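Local structure of N-acetylmuramoyl-l-alanine amidase (Bartonella henselae, 3NE8) at residues A[114-119]-A[175-180]; A[40-45]-A[212-217]; A[6-11]-A[68-73]; A[81-86]-A[192-197]. The protein probably hydrolyses the amide bond between N-acetylmuramic acid and L-alanine in cell-wall peptidoglycan, as a zinc-dependent enzyme of bacterial cell division. All blocks are in the same frame, centred on the assembly; numbering follows the deposited sequence.

Four contacts sample one α/β amidase domain built on a mixed sheet. Along the chain, contact 1 (114-119/175-180) lies between the segments of contact 4 (81-86/192-197), and both lie between those of contact 2 (40-45/212-217); contact 3 (6-11/68-73) alternates with contact 2. Contacts 3 and 4, centres about 23 Å apart, start from neighbouring strands 5-11 and 77-82; V178 of contact 1 touches D10 of contact 3. Contacts 1 and 4, centres about 16 Å apart, bring zinc ligands E115, H82 and D84 from separate parts of the chain to one site. Contacts 2 and 3 fix helices to each other and to the sheet, contact 2 being away from the metal.

Contact 1 of 4, residues A[114-119]-A[175-180]; sequences SENKVD and DFQVLK. With ZN (zinc ion), chain B.
N116, near the end of helix 106-116, uses its amide as a two-pronged clamp on the backbone of D175 and Q177, in the loop after strand 170-174. Its CB points at that loop, and chi1 (-72°) sets CG toward it, anti to the carbonyl carbon. There, in the conformer described (Q177 is modelled in two), N116 CG packs on Q177 CG at 3.5 Å, with the two side chains crossing at about a right angle and their amide planes nearly perpendicular. OD1 accepts the N-H of Q177 at 2.9 Å in an almost straight bond (170° at the hydrogen). The same OD1 takes a hydrogen from a water at 3.0 Å, and that water accepts from V178 N, so the clamp extends one residue further. ND2 donates to D175 O at 2.8 Å, with the acceptor lying in the N116 amide plane; bonds at both ends of the amide fix its rotation. E115 points its carboxylate the other way and binds the zinc ion through OE2 at 2.2 Å, beside H13, E28, H82 and D84. A helix that places a glutamate on the metal in this amidase fold is consistent with a switch that blocks the active site, and N116 ties that helix to the 175-180 loop. D175 O has a second donor in Q177 NE2 of the same conformer, 3.2 Å away and above its carbonyl plane. K180 NZ forms a salt bridge with D175 OD1, approaching on its syn side, while E115 CB rests at the edge of the F176 ring.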
loop_
_atom_site.group_PDB
_atom_site.type_symbol
_atom_site.label_atom_id
_atom_site.label_comp_id
_atom_site.label_asym_id
_atom_site.label_seq_id
_atom_site.Cartn_x
_atom_site.Cartn_y
_atom_site.Cartn_z
ATOM N N SER A 114 -26.132 -2.064 13.209
ATOM C CA SER A 114 -27.088 -0.966 13.181
ATOM C C SER A 114 -27.104 -0.253 11.833
ATOM O O SER A 114 -28.169 0.088 11.311
ATOM C CB SER A 114 -26.782 0.033 14.296
ATOM O OG SER A 114 -27.045 -0.533 15.564
ATOM N N GLU A 115 -25.925 -0.014 11.270
ATOM C CA GLU A 115 -25.825 0.722 10.018
ATOM C C GLU A 115 -26.354 -0.063 8.821
ATOM O O GLU A 115 -26.815 0.526 7.838
ATOM C CB GLU A 115 -24.390 1.203 9.799
ATOM C CG GLU A 115 -24.035 2.321 10.755
ATOM C CD GLU A 115 -24.954 3.495 10.543
ATOM O OE1 GLU A 115 -25.921 3.690 11.325
ATOM O OE2 GLU A 115 -24.743 4.193 9.539
ATOM N N ASN A 116 -26.313 -1.386 8.907
ATOM C CA ASN A 116 -26.880 -2.222 7.858
ATOM C C ASN A 116 -28.401 -2.238 7.899
ATOM O O ASN A 116 -29.054 -2.403 6.867
ATOM C CB ASN A 116 -26.351 -3.651 7.959
ATOM C CG ASN A 116 -24.891 -3.770 7.536
ATOM O OD1 ASN A 116 -24.358 -2.913 6.815
ATOM N ND2 ASN A 116 -24.244 -4.843 7.971
ATOM N N LYS A 117 -28.973 -2.043 9.078
ATOM C CA LYS A 117 -30.419 -2.129 9.251
ATOM C C LYS A 117 -31.184 -0.936 8.696
ATOM O O LYS A 117 -32.402 -0.987 8.565
ATOM C CB LYS A 117 -30.764 -2.323 10.727
ATOM C CG LYS A 117 -30.370 -3.689 11.259
ATOM C CD LYS A 117 -30.536 -3.790 12.764
ATOM C CE LYS A 117 -29.982 -5.110 13.280
ATOM N NZ LYS A 117 -30.009 -5.189 14.767
ATOM N N VAL A 118 -30.481 0.145 8.367
ATOM C CA VAL A 118 -31.182 1.345 7.899
ATOM C C VAL A 118 -31.941 1.151 6.586
ATOM O O VAL A 118 -32.885 1.902 6.304
ATOM C CB VAL A 118 -30.259 2.577 7.795
ATOM C CG1 VAL A 118 -29.675 2.912 9.159
ATOM C CG2 VAL A 118 -29.179 2.352 6.758
ATOM N N ASP A 119 -31.577 0.141 5.800
ATOM C CA ASP A 119 -32.334 -0.163 4.586
ATOM C C ASP A 119 -33.816 -0.333 4.897
ATOM O O ASP A 119 -34.675 0.003 4.079
ATOM C CB ASP A 119 -31.866 -1.473 3.953
ATOM C CG ASP A 119 -30.630 -1.322 3.089
ATOM O OD1 ASP A 119 -30.242 -0.193 2.731
ATOM O OD2 ASP A 119 -30.069 -2.379 2.737
ATOM N N ASP A 175 -18.651 -6.117 9.113
ATOM C CA ASP A 175 -19.358 -6.531 7.911
ATOM C C ASP A 175 -20.359 -5.466 7.442
ATOM O O ASP A 175 -21.575 -5.672 7.477
ATOM C CB ASP A 175 -20.052 -7.867 8.186
ATOM C CG ASP A 175 -20.600 -8.518 6.938
ATOM O OD1 ASP A 175 -20.135 -8.206 5.822
ATOM O OD2 ASP A 175 -21.503 -9.368 7.084
ATOM N N PHE A 176 -19.838 -4.325 7.009
ATOM C CA PHE A 176 -20.662 -3.229 6.491
ATOM C C PHE A 176 -21.112 -3.524 5.056
ATOM O O PHE A 176 -20.278 -3.665 4.152
ATOM C CB PHE A 176 -19.865 -1.922 6.488
ATOM C CG PHE A 176 -19.573 -1.374 7.855
ATOM C CD1 PHE A 176 -20.496 -0.579 8.508
ATOM C CD2 PHE A 176 -18.362 -1.636 8.477
ATOM C CE1 PHE A 176 -20.221 -0.063 9.769
ATOM C CE2 PHE A 176 -18.082 -1.124 9.731
ATOM C CZ PHE A 176 -19.005 -0.337 10.377
ATOM N N GLN A 177 -22.422 -3.601 4.839
ATOM C CA GLN A 177 -22.934 -3.917 3.510
ATOM C C GLN A 177 -22.587 -2.864 2.457
ATOM O O GLN A 177 -22.476 -3.180 1.273
ATOM C CB GLN A 177 -24.449 -4.151 3.554
ATOM C CG GLN A 177 -24.855 -5.354 4.389
ATOM C CD GLN A 177 -24.051 -6.591 4.049
ATOM O OE1 GLN A 177 -24.263 -7.221 3.011
ATOM N NE2 GLN A 177 -23.117 -6.945 4.923
ATOM N N VAL A 178 -22.384 -1.622 2.877
ATOM C CA VAL A 178 -22.061 -0.585 1.901
ATOM C C VAL A 178 -20.631 -0.733 1.370
ATOM O O VAL A 178 -20.268 -0.087 0.380
ATOM C CB VAL A 178 -22.310 0.831 2.469
ATOM C CG1 VAL A 178 -21.147 1.296 3.341
ATOM C CG2 VAL A 178 -22.569 1.822 1.336
ATOM N N LEU A 179 -19.838 -1.600 2.006
ATOM C CA LEU A 179 -18.450 -1.822 1.604
ATOM C C LEU A 179 -18.269 -3.103 0.780
ATOM O O LEU A 179 -17.143 -3.569 0.607
ATOM C CB LEU A 179 -17.533 -1.849 2.837
ATOM C CG LEU A 179 -17.548 -0.605 3.733
ATOM C CD1 LEU A 179 -16.534 -0.740 4.871
ATOM C CD2 LEU A 179 -17.291 0.664 2.911
ATOM N N LYS A 180 -19.365 -3.650 0.255
ATOM C CA LYS A 180 -19.351 -4.955 -0.410
ATOM C C LYS A 180 -18.932 -4.978 -1.883
ATOM O O LYS A 180 -18.921 -6.052 -2.482
ATOM C CB LYS A 180 -20.731 -5.613 -0.292
ATOM C CG LYS A 180 -21.119 -6.018 1.116
ATOM C CD LYS A 180 -20.643 -7.417 1.448
ATOM C CE LYS A 180 -21.078 -7.814 2.848
ATOM N NZ LYS A 180 -20.703 -9.215 3.177
HETATM ZN ZN ZN B . -24.240 6.327 9.690
HETATM O O HOH W 1 -22.956 -0.560 5.651
#

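Contact 2 of 4, residues A[40-45]-A[212-217]; sequences RDELQK and MAASIA
E42 lies against three alanines of helix 206-227, and from it the contact runs on through L43 of helix 28-45. The short segments pass at 8.7 Å between axes, with their N-to-C directions 48° apart, a separation that small alanine side chains permit. At E42, CB meets A217 CB at 3.9 Å. Its CG, anti to the carbonyl carbon, reaches over the A213-A214 peptide, 3.9 Å from A214 N. The bend at chi2 (-60°) turns CD toward A214, and OE1 lies 3.8 Å from A214 CB. L43 leaves its helix at the flank of the interface and brings CD2 to A217 CB at 3.9 Å; the same side chain also touches I220 and the edge strand 49-53, joining the helix pair to the sheet. K45 makes a weak salt bridge from NZ to E42 OE2 at 3.3 Å, and both side chains touch K210. No hydrogen bond links the two segments: the interface rests mostly on methyl and methylene contacts, with one carboxylate oxygen against a methyl. The carboxylate has a weak charge partner in K45 of the same segment, and cohesion between the segments should come from close fit rather than polar pairing.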
loop_
_atom_site.group_PDB
_atom_site.type_symbol
_atom_site.label_atom_id
_atom_site.label_comp_id
_atom_site.label_asym_id
_atom_site.label_seq_id
_atom_site.Cartn_x
_atom_site.Cartn_y
_atom_site.Cartn_z
ATOM N N ARG A 40 -15.653 16.868 -2.070
ATOM C CA ARG A 40 -15.715 17.095 -3.513
ATOM C C ARG A 40 -15.000 18.390 -3.902
ATOM O O ARG A 40 -14.194 18.415 -4.835
ATOM C CB ARG A 40 -17.176 17.123 -3.981
ATOM C CG ARG A 40 -17.386 17.518 -5.447
ATOM C CD ARG A 40 -18.899 17.622 -5.790
ATOM N NE ARG A 40 -19.563 18.720 -5.080
ATOM C CZ ARG A 40 -20.888 18.902 -5.017
ATOM N NH1 ARG A 40 -21.686 18.048 -5.607
ATOM N NH2 ARG A 40 -21.411 19.929 -4.347
ATOM N N ASP A 41 -15.282 19.466 -3.177
ATOM C CA ASP A 41 -14.661 20.747 -3.468
ATOM C C ASP A 41 -13.140 20.669 -3.348
ATOM O O ASP A 41 -12.422 21.182 -4.194
ATOM C CB ASP A 41 -15.202 21.824 -2.535
ATOM C CG ASP A 41 -14.688 23.210 -2.878
ATOM O OD1 ASP A 41 -14.973 23.689 -3.996
ATOM O OD2 ASP A 41 -14.002 23.824 -2.030
ATOM N N GLU A 42 -12.645 20.047 -2.284
ATOM C CA GLU A 42 -11.203 19.912 -2.110
ATOM C C GLU A 42 -10.588 19.102 -3.246
ATOM O O GLU A 42 -9.524 19.449 -3.749
ATOM C CB GLU A 42 -10.879 19.285 -0.749
ATOM C CG GLU A 42 -11.228 20.166 0.455
ATOM C CD GLU A 42 -10.498 21.489 0.451
ATOM O OE1 GLU A 42 -9.276 21.501 0.211
ATOM O OE2 GLU A 42 -11.147 22.529 0.697
ATOM N N LEU A 43 -11.244 18.018 -3.634
ATOM C CA LEU A 43 -10.732 17.188 -4.717
ATOM C C LEU A 43 -10.717 17.942 -6.042
ATOM O O LEU A 43 -9.802 17.761 -6.856
ATOM C CB LEU A 43 -11.545 15.898 -4.834
ATOM C CG LEU A 43 -11.296 14.908 -3.709
ATOM C CD1 LEU A 43 -12.371 13.854 -3.702
ATOM C CD2 LEU A 43 -9.927 14.258 -3.865
ATOM N N GLN A 44 -11.721 18.787 -6.255
ATOM C CA GLN A 44 -11.855 19.523 -7.503
ATOM C C GLN A 44 -10.887 20.714 -7.574
ATOM O O GLN A 44 -10.659 21.283 -8.650
ATOM C CB GLN A 44 -13.320 19.918 -7.747
ATOM C CG GLN A 44 -14.177 18.704 -8.122
ATOM C CD GLN A 44 -15.663 18.969 -8.253
ATOM O OE1 GLN A 44 -16.191 20.002 -7.793
ATOM N NE2 GLN A 44 -16.368 18.011 -8.857
ATOM N N LYS A 45 -10.292 21.075 -6.439
ATOM C CA LYS A 45 -9.224 22.075 -6.424
ATOM C C LYS A 45 -7.936 21.452 -6.930
ATOM O O LYS A 45 -7.058 22.146 -7.439
ATOM C CB LYS A 45 -8.974 22.586 -5.003
ATOM C CG LYS A 45 -10.025 23.524 -4.458
ATOM C CD LYS A 45 -9.674 23.943 -3.034
ATOM C CE LYS A 45 -10.690 24.927 -2.472
ATOM N NZ LYS A 45 -10.403 25.271 -1.049
HETATM N N MSE A 212 -10.548 18.581 7.704
HETATM C CA MSE A 212 -10.525 17.133 7.607
HETATM C C MSE A 212 -10.672 16.686 6.162
HETATM O O MSE A 212 -9.988 15.758 5.721
HETATM C CB MSE A 212 -11.594 16.486 8.490
HETATM C CG MSE A 212 -11.550 14.972 8.437
HETATM SE SE MSE A 212 -12.704 14.127 9.764
HETATM C CE MSE A 212 -12.500 12.282 9.208
ATOM N N ALA A 213 -11.575 17.329 5.426
ATOM C CA ALA A 213 -11.746 17.011 4.018
ATOM C C ALA A 213 -10.451 17.233 3.239
ATOM O O ALA A 213 -10.110 16.444 2.359
ATOM C CB ALA A 213 -12.895 17.834 3.428
ATOM N N ALA A 214 -9.726 18.300 3.561
ATOM C CA ALA A 214 -8.465 18.583 2.882
ATOM C C ALA A 214 -7.455 17.461 3.108
ATOM O O ALA A 214 -6.711 17.086 2.189
ATOM C CB ALA A 214 -7.896 19.909 3.328
ATOM N N SER A 215 -7.418 16.922 4.326
ATOM C CA SER A 215 -6.507 15.831 4.639
ATOM C C SER A 215 -6.896 14.579 3.854
ATOM O O SER A 215 -6.047 13.892 3.277
ATOM C CB SER A 215 -6.538 15.550 6.139
ATOM O OG SER A 215 -5.686 14.460 6.463
ATOM N N ILE A 216 -8.185 14.264 3.832
ATOM C CA ILE A 216 -8.634 13.112 3.058
ATOM C C ILE A 216 -8.330 13.286 1.572
ATOM O O ILE A 216 -7.904 12.340 0.906
ATOM C CB ILE A 216 -10.119 12.804 3.320
ATOM C CG1 ILE A 216 -10.314 12.457 4.799
ATOM C CG2 ILE A 216 -10.614 11.676 2.418
ATOM C CD1 ILE A 216 -11.735 12.333 5.223
ATOM N N ALA A 217 -8.495 14.499 1.052
ATOM C CA ALA A 217 -8.198 14.757 -0.357
ATOM C C ALA A 217 -6.721 14.503 -0.658
ATOM O O ALA A 217 -6.382 13.933 -1.702
ATOM C CB ALA A 217 -8.595 16.175 -0.745
#

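Contact 3 of 4, residues A[6-11]-A[68-73]; sequences RVVLDP and KKAQEF. With ACT (acetate ion), chain E.
R6 and V8, on strand 5-11, receive the end of helix 63-72 and the F73 that follows it, in a beta-alpha-beta crossover: the helix links parallel strands 49-53 and 77-82 and packs on strand 5-11, which lies between them in the sheet. The polar part belongs to R6, which grips one carbonyl side-on. NE donates to F73 O at 2.8 Å, nearly along the C=O axis, and NH2 donates to the same oxygen at 3.0 Å; F73 O lies in the guanidinium plane for both. An acetate ion, probably from the crystallisation liquor, accepts from NH1 at 2.7 Å and from NH2 through its other oxygen. The cation-pi part uses the same residue pair: R6 CZ stands 4.1 Å from the centroid of the F73 ring, 16° off its normal, and NH2 sits over the ring centre. The F73 carbonyl and ring together hold the guanidinium against rotation, and the acetate adds to this in the crystal. In F73, CG is anti to the backbone N (chi1 -164°), directed toward strand 5-11. Apolar contacts of V8 complete the interface. V8 points at the helix, with its CB 4.3 Å from A70 CB, whereas V7 points away. V8 CG2 meets the aromatic ring obliquely, 3.5 Å from F73 CD2.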
loop_
_atom_site.group_PDB
_atom_site.type_symbol
_atom_site.label_atom_id
_atom_site.label_comp_id
_atom_site.label_asym_id
_atom_site.label_seq_id
_atom_site.Cartn_x
_atom_site.Cartn_y
_atom_site.Cartn_z
ATOM N N ARG A 6 -10.880 8.208 -10.380
ATOM C CA ARG A 6 -12.329 8.312 -10.243
ATOM C C ARG A 6 -12.774 7.943 -8.835
ATOM O O ARG A 6 -12.532 6.828 -8.372
ATOM C CB ARG A 6 -13.002 7.404 -11.275
ATOM C CG ARG A 6 -12.540 7.675 -12.715
ATOM C CD ARG A 6 -13.149 6.703 -13.718
ATOM N NE ARG A 6 -14.594 6.875 -13.828
ATOM C CZ ARG A 6 -15.180 7.865 -14.490
ATOM N NH1 ARG A 6 -14.441 8.779 -15.117
ATOM N NH2 ARG A 6 -16.499 7.939 -14.529
ATOM N N VAL A 7 -13.432 8.876 -8.158
ATOM C CA VAL A 7 -13.823 8.692 -6.764
ATOM C C VAL A 7 -15.321 8.893 -6.601
ATOM O O VAL A 7 -15.871 9.878 -7.097
ATOM C CB VAL A 7 -13.107 9.716 -5.862
ATOM C CG1 VAL A 7 -13.498 9.524 -4.403
ATOM C CG2 VAL A 7 -11.613 9.586 -6.019
ATOM N N VAL A 8 -15.975 7.975 -5.890
ATOM C CA VAL A 8 -17.373 8.137 -5.545
ATOM C C VAL A 8 -17.485 8.314 -4.047
ATOM O O VAL A 8 -16.921 7.522 -3.275
ATOM C CB VAL A 8 -18.216 6.948 -6.045
ATOM C CG1 VAL A 8 -19.641 7.011 -5.476
ATOM C CG2 VAL A 8 -18.251 6.964 -7.572
ATOM N N LEU A 9 -18.171 9.384 -3.649
ATOM C CA LEU A 9 -18.439 9.693 -2.256
ATOM C C LEU A 9 -19.887 9.373 -1.943
ATOM O O LEU A 9 -20.790 9.751 -2.695
ATOM C CB LEU A 9 -18.183 11.168 -1.962
ATOM C CG LEU A 9 -16.809 11.687 -2.374
ATOM C CD1 LEU A 9 -16.665 13.167 -2.063
ATOM C CD2 LEU A 9 -15.689 10.900 -1.712
ATOM N N ASP A 10 -20.105 8.700 -0.821
ATOM C CA ASP A 10 -21.431 8.292 -0.395
ATOM C C ASP A 10 -21.804 8.984 0.907
ATOM O O ASP A 10 -21.365 8.577 1.985
ATOM C CB ASP A 10 -21.461 6.774 -0.187
ATOM C CG ASP A 10 -22.775 6.298 0.388
ATOM O OD1 ASP A 10 -23.820 6.702 -0.163
ATOM O OD2 ASP A 10 -22.777 5.551 1.397
ATOM N N PRO A 11 -22.629 10.043 0.827
ATOM C CA PRO A 11 -23.100 10.667 2.070
ATOM C C PRO A 11 -24.098 9.741 2.766
ATOM O O PRO A 11 -25.186 9.480 2.241
ATOM C CB PRO A 11 -23.792 11.958 1.593
ATOM C CG PRO A 11 -23.415 12.122 0.145
ATOM C CD PRO A 11 -23.142 10.737 -0.368
ATOM N N LYS A 68 -23.910 0.046 -6.233
ATOM C CA LYS A 68 -24.143 -0.016 -7.670
ATOM C C LYS A 68 -23.694 1.273 -8.358
ATOM O O LYS A 68 -23.123 1.244 -9.444
ATOM C CB LYS A 68 -25.623 -0.293 -7.935
ATOM C CG LYS A 68 -26.036 -0.301 -9.398
ATOM C CD LYS A 68 -27.488 -0.757 -9.527
ATOM C CE LYS A 68 -28.047 -0.503 -10.919
ATOM N NZ LYS A 68 -28.351 0.939 -11.144
ATOM N N LYS A 69 -23.953 2.411 -7.724
ATOM C CA LYS A 69 -23.546 3.688 -8.305
ATOM C C LYS A 69 -22.025 3.785 -8.427
ATOM O O LYS A 69 -21.512 4.289 -9.424
ATOM C CB LYS A 69 -24.123 4.859 -7.502
ATOM C CG LYS A 69 -25.632 5.030 -7.674
ATOM C CD LYS A 69 -26.176 6.107 -6.739
ATOM C CE LYS A 69 -27.679 6.320 -6.908
ATOM N NZ LYS A 69 -28.043 6.720 -8.295
ATOM N N ALA A 70 -21.302 3.285 -7.433
ATOM C CA ALA A 70 -19.847 3.279 -7.495
ATOM C C ALA A 70 -19.369 2.430 -8.677
ATOM O O ALA A 70 -18.465 2.831 -9.408
ATOM C CB ALA A 70 -19.267 2.759 -6.186
ATOM N N GLN A 71 -19.972 1.260 -8.855
ATOM C CA GLN A 71 -19.601 0.373 -9.951
ATOM C C GLN A 71 -19.970 0.955 -11.311
ATOM O O GLN A 71 -19.196 0.864 -12.258
ATOM C CB GLN A 71 -20.247 -0.996 -9.760
ATOM C CG GLN A 71 -19.748 -1.722 -8.524
ATOM C CD GLN A 71 -20.523 -2.980 -8.249
ATOM O OE1 GLN A 71 -21.753 -2.979 -8.261
ATOM N NE2 GLN A 71 -19.810 -4.071 -8.004
ATOM N N GLU A 72 -21.153 1.545 -11.416
ATOM C CA GLU A 72 -21.598 2.158 -12.665
ATOM C C GLU A 72 -20.668 3.286 -13.106
ATOM O O GLU A 72 -20.499 3.536 -14.305
ATOM C CB GLU A 72 -23.034 2.673 -12.521
ATOM C CG GLU A 72 -24.067 1.561 -12.420
ATOM C CD GLU A 72 -25.455 2.066 -12.057
ATOM O OE1 GLU A 72 -26.433 1.338 -12.323
ATOM O OE2 GLU A 72 -25.569 3.182 -11.504
ATOM N N PHE A 73 -20.066 3.964 -12.131
ATOM C CA PHE A 73 -19.156 5.080 -12.396
ATOM C C PHE A 73 -17.748 4.584 -12.742
ATOM O O PHE A 73 -16.866 5.391 -13.045
ATOM C CB PHE A 73 -19.084 5.983 -11.152
ATOM C CG PHE A 73 -18.496 7.351 -11.404
ATOM C CD1 PHE A 73 -19.190 8.281 -12.153
ATOM C CD2 PHE A 73 -17.284 7.725 -10.845
ATOM C CE1 PHE A 73 -18.667 9.553 -12.380
ATOM C CE2 PHE A 73 -16.766 8.995 -11.055
ATOM C CZ PHE A 73 -17.458 9.906 -11.824
HETATM C C ACT E . -16.897 10.893 -16.559
HETATM O O ACT E . -15.696 10.563 -16.690
HETATM O OXT ACT E . -17.573 10.237 -15.741
HETATM C CH3 ACT E . -17.504 12.016 -17.349
#

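Contact 4 of 4, residues A[81-86]-A[192-197]; sequences IHADTI and GYLSNK. With ZN (zinc ion), chain B.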
loop_
_atom_site.group_PDB
_atom_site.type_symbol
_atom_site.label_atom_id
_atom_site.label_comp_id
_atom_site.label_asym_id
_atom_site.label_seq_id
_atom_site.Cartn_x
_atom_site.Cartn_y
_atom_site.Cartn_z
ATOM N N ILE A 81 -19.441 8.119 3.993
ATOM C CA ILE A 81 -19.199 9.141 5.008
ATOM C C ILE A 81 -20.315 9.118 6.050
ATOM O O ILE A 81 -21.496 9.205 5.693
ATOM C CB ILE A 81 -19.158 10.524 4.328
ATOM C CG1 ILE A 81 -17.987 10.596 3.339
ATOM C CG2 ILE A 81 -19.100 11.658 5.355
ATOM C CD1 ILE A 81 -18.145 11.624 2.253
ATOM N N HIS A 82 -19.929 8.996 7.322
ATOM C CA HIS A 82 -20.854 8.808 8.436
ATOM C C HIS A 82 -20.504 9.648 9.649
ATOM O O HIS A 82 -19.381 10.141 9.770
ATOM C CB HIS A 82 -20.913 7.323 8.813
ATOM C CG HIS A 82 -21.636 6.516 7.793
ATOM N ND1 HIS A 82 -22.966 6.186 7.926
ATOM C CD2 HIS A 82 -21.256 6.084 6.566
ATOM C CE1 HIS A 82 -23.364 5.548 6.838
ATOM N NE2 HIS A 82 -22.347 5.471 6.001
ATOM N N ALA A 83 -21.490 9.816 10.526
ATOM C CA ALA A 83 -21.301 10.455 11.821
ATOM C C ALA A 83 -22.310 9.844 12.794
ATOM O O ALA A 83 -23.307 10.464 13.168
ATOM C CB ALA A 83 -21.477 11.960 11.714
ATOM N N ASP A 84 -22.044 8.606 13.186
ATOM C CA ASP A 84 -23.032 7.787 13.864
ATOM C C ASP A 84 -23.062 7.937 15.370
ATOM O O ASP A 84 -22.203 8.574 15.977
ATOM C CB ASP A 84 -22.780 6.320 13.518
ATOM C CG ASP A 84 -23.171 6.004 12.099
ATOM O OD1 ASP A 84 -24.382 6.089 11.805
ATOM O OD2 ASP A 84 -22.288 5.707 11.270
ATOM N N THR A 85 -24.088 7.352 15.966
ATOM C CA THR A 85 -24.122 7.156 17.404
ATOM C C THR A 85 -23.560 5.771 17.690
ATOM O O THR A 85 -23.922 4.806 17.014
ATOM C CB THR A 85 -25.557 7.243 17.946
ATOM O OG1 THR A 85 -25.957 8.615 18.019
ATOM C CG2 THR A 85 -25.643 6.626 19.335
ATOM N N ILE A 86 -22.660 5.672 18.662
ATOM C CA ILE A 86 -22.136 4.366 19.067
ATOM C C ILE A 86 -22.543 4.108 20.507
ATOM O O ILE A 86 -22.988 5.022 21.206
ATOM C CB ILE A 86 -20.604 4.213 18.865
ATOM C CG1 ILE A 86 -19.848 5.444 19.359
ATOM C CG2 ILE A 86 -20.279 3.945 17.399
ATOM C CD1 ILE A 86 -18.339 5.309 19.229
ATOM N N GLY A 192 -16.815 11.727 12.890
ATOM C CA GLY A 192 -16.877 11.817 14.342
ATOM C C GLY A 192 -18.149 11.113 14.777
ATOM O O GLY A 192 -18.917 10.667 13.928
ATOM N N TYR A 193 -18.390 11.021 16.083
ATOM C CA TYR A 193 -19.584 10.340 16.570
ATOM C C TYR A 193 -20.561 11.322 17.191
ATOM O O TYR A 193 -20.242 11.999 18.162
ATOM C CB TYR A 193 -19.210 9.235 17.568
ATOM C CG TYR A 193 -18.379 8.162 16.905
ATOM C CD1 TYR A 193 -18.981 7.113 16.221
ATOM C CD2 TYR A 193 -16.991 8.231 16.912
ATOM C CE1 TYR A 193 -18.219 6.139 15.577
ATOM C CE2 TYR A 193 -16.220 7.258 16.273
ATOM C CZ TYR A 193 -16.841 6.217 15.611
ATOM O OH TYR A 193 -16.094 5.248 14.976
ATOM N N LEU A 194 -21.764 11.396 16.637
ATOM C CA LEU A 194 -22.766 12.306 17.177
ATOM C C LEU A 194 -23.244 11.919 18.580
ATOM O O LEU A 194 -23.941 12.695 19.233
ATOM C CB LEU A 194 -23.940 12.449 16.209
ATOM C CG LEU A 194 -23.674 13.449 15.081
ATOM C CD1 LEU A 194 -24.765 13.417 14.027
ATOM C CD2 LEU A 194 -23.534 14.860 15.638
ATOM N N SER A 195 -22.863 10.731 19.048
ATOM C CA SER A 195 -23.147 10.307 20.417
ATOM C C SER A 195 -22.232 10.991 21.429
ATOM O O SER A 195 -22.482 10.931 22.631
ATOM C CB SER A 195 -23.038 8.784 20.549
ATOM O OG SER A 195 -21.951 8.277 19.789
ATOM N N ASN A 196 -21.168 11.623 20.945
ATOM C CA ASN A 196 -20.224 12.321 21.811
ATOM C C ASN A 196 -20.345 13.830 21.644
ATOM O O ASN A 196 -20.327 14.342 20.524
ATOM C CB ASN A 196 -18.795 11.877 21.495
ATOM C CG ASN A 196 -17.777 12.591 22.341
ATOM O OD1 ASN A 196 -17.302 13.670 21.988
ATOM N ND2 ASN A 196 -17.449 12.003 23.491
ATOM N N LYS A 197 -20.471 14.540 22.762
ATOM C CA LYS A 197 -20.768 15.969 22.735
ATOM C C LYS A 197 -19.648 16.803 22.144
ATOM O O LYS A 197 -19.905 17.820 21.498
ATOM C CB LYS A 197 -21.074 16.470 24.145
ATOM C CG LYS A 197 -22.261 15.790 24.768
ATOM C CD LYS A 197 -23.549 16.358 24.214
ATOM C CE LYS A 197 -24.748 15.562 24.684
ATOM N NZ LYS A 197 -24.806 14.243 23.993
HETATM ZN ZN ZN B . -24.240 6.327 9.690
#
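I86 and S195 tie together two loops that leave the C-terminal ends of the neighbouring parallel strands 77-82 and 186-190, the edge of this α/β fold that carries the zinc ion. I86 N donates to S195 OG at 2.9 Å, nearly straight at 169°; the hydroxyl reaches it from the position between backbone N and carbonyl carbon (chi1 39°). D84 O accepts a weak bond from L194 N at 2.9 Å (123° at the hydrogen), while the D84 carboxylate chelates the zinc ion unevenly, OD1 closer than OD2. H82 binds the same ion through ND1 at 2.2 Å, its NE2 being bonded to S80. A83 N, D84 N and Y193 N are satisfied by E28, E190 and D199 respectively, and Y193 OH by T95 and Y97. Within 193-196, a type I turn pairs N196 N with Y193 O, and N196 caps the following helix. Two buried carbonyls have no hydrogen-bond partner in the model: G192 O has a CA-H...O contact from A83 CA at 3.2 Å, and A83 O faces L194 CD1 at 3.4 Å. Beside these polar groups I86 covers one face of the Y193 ring, its CD1 lying over the ring centre, 3.6 Å from the centroid.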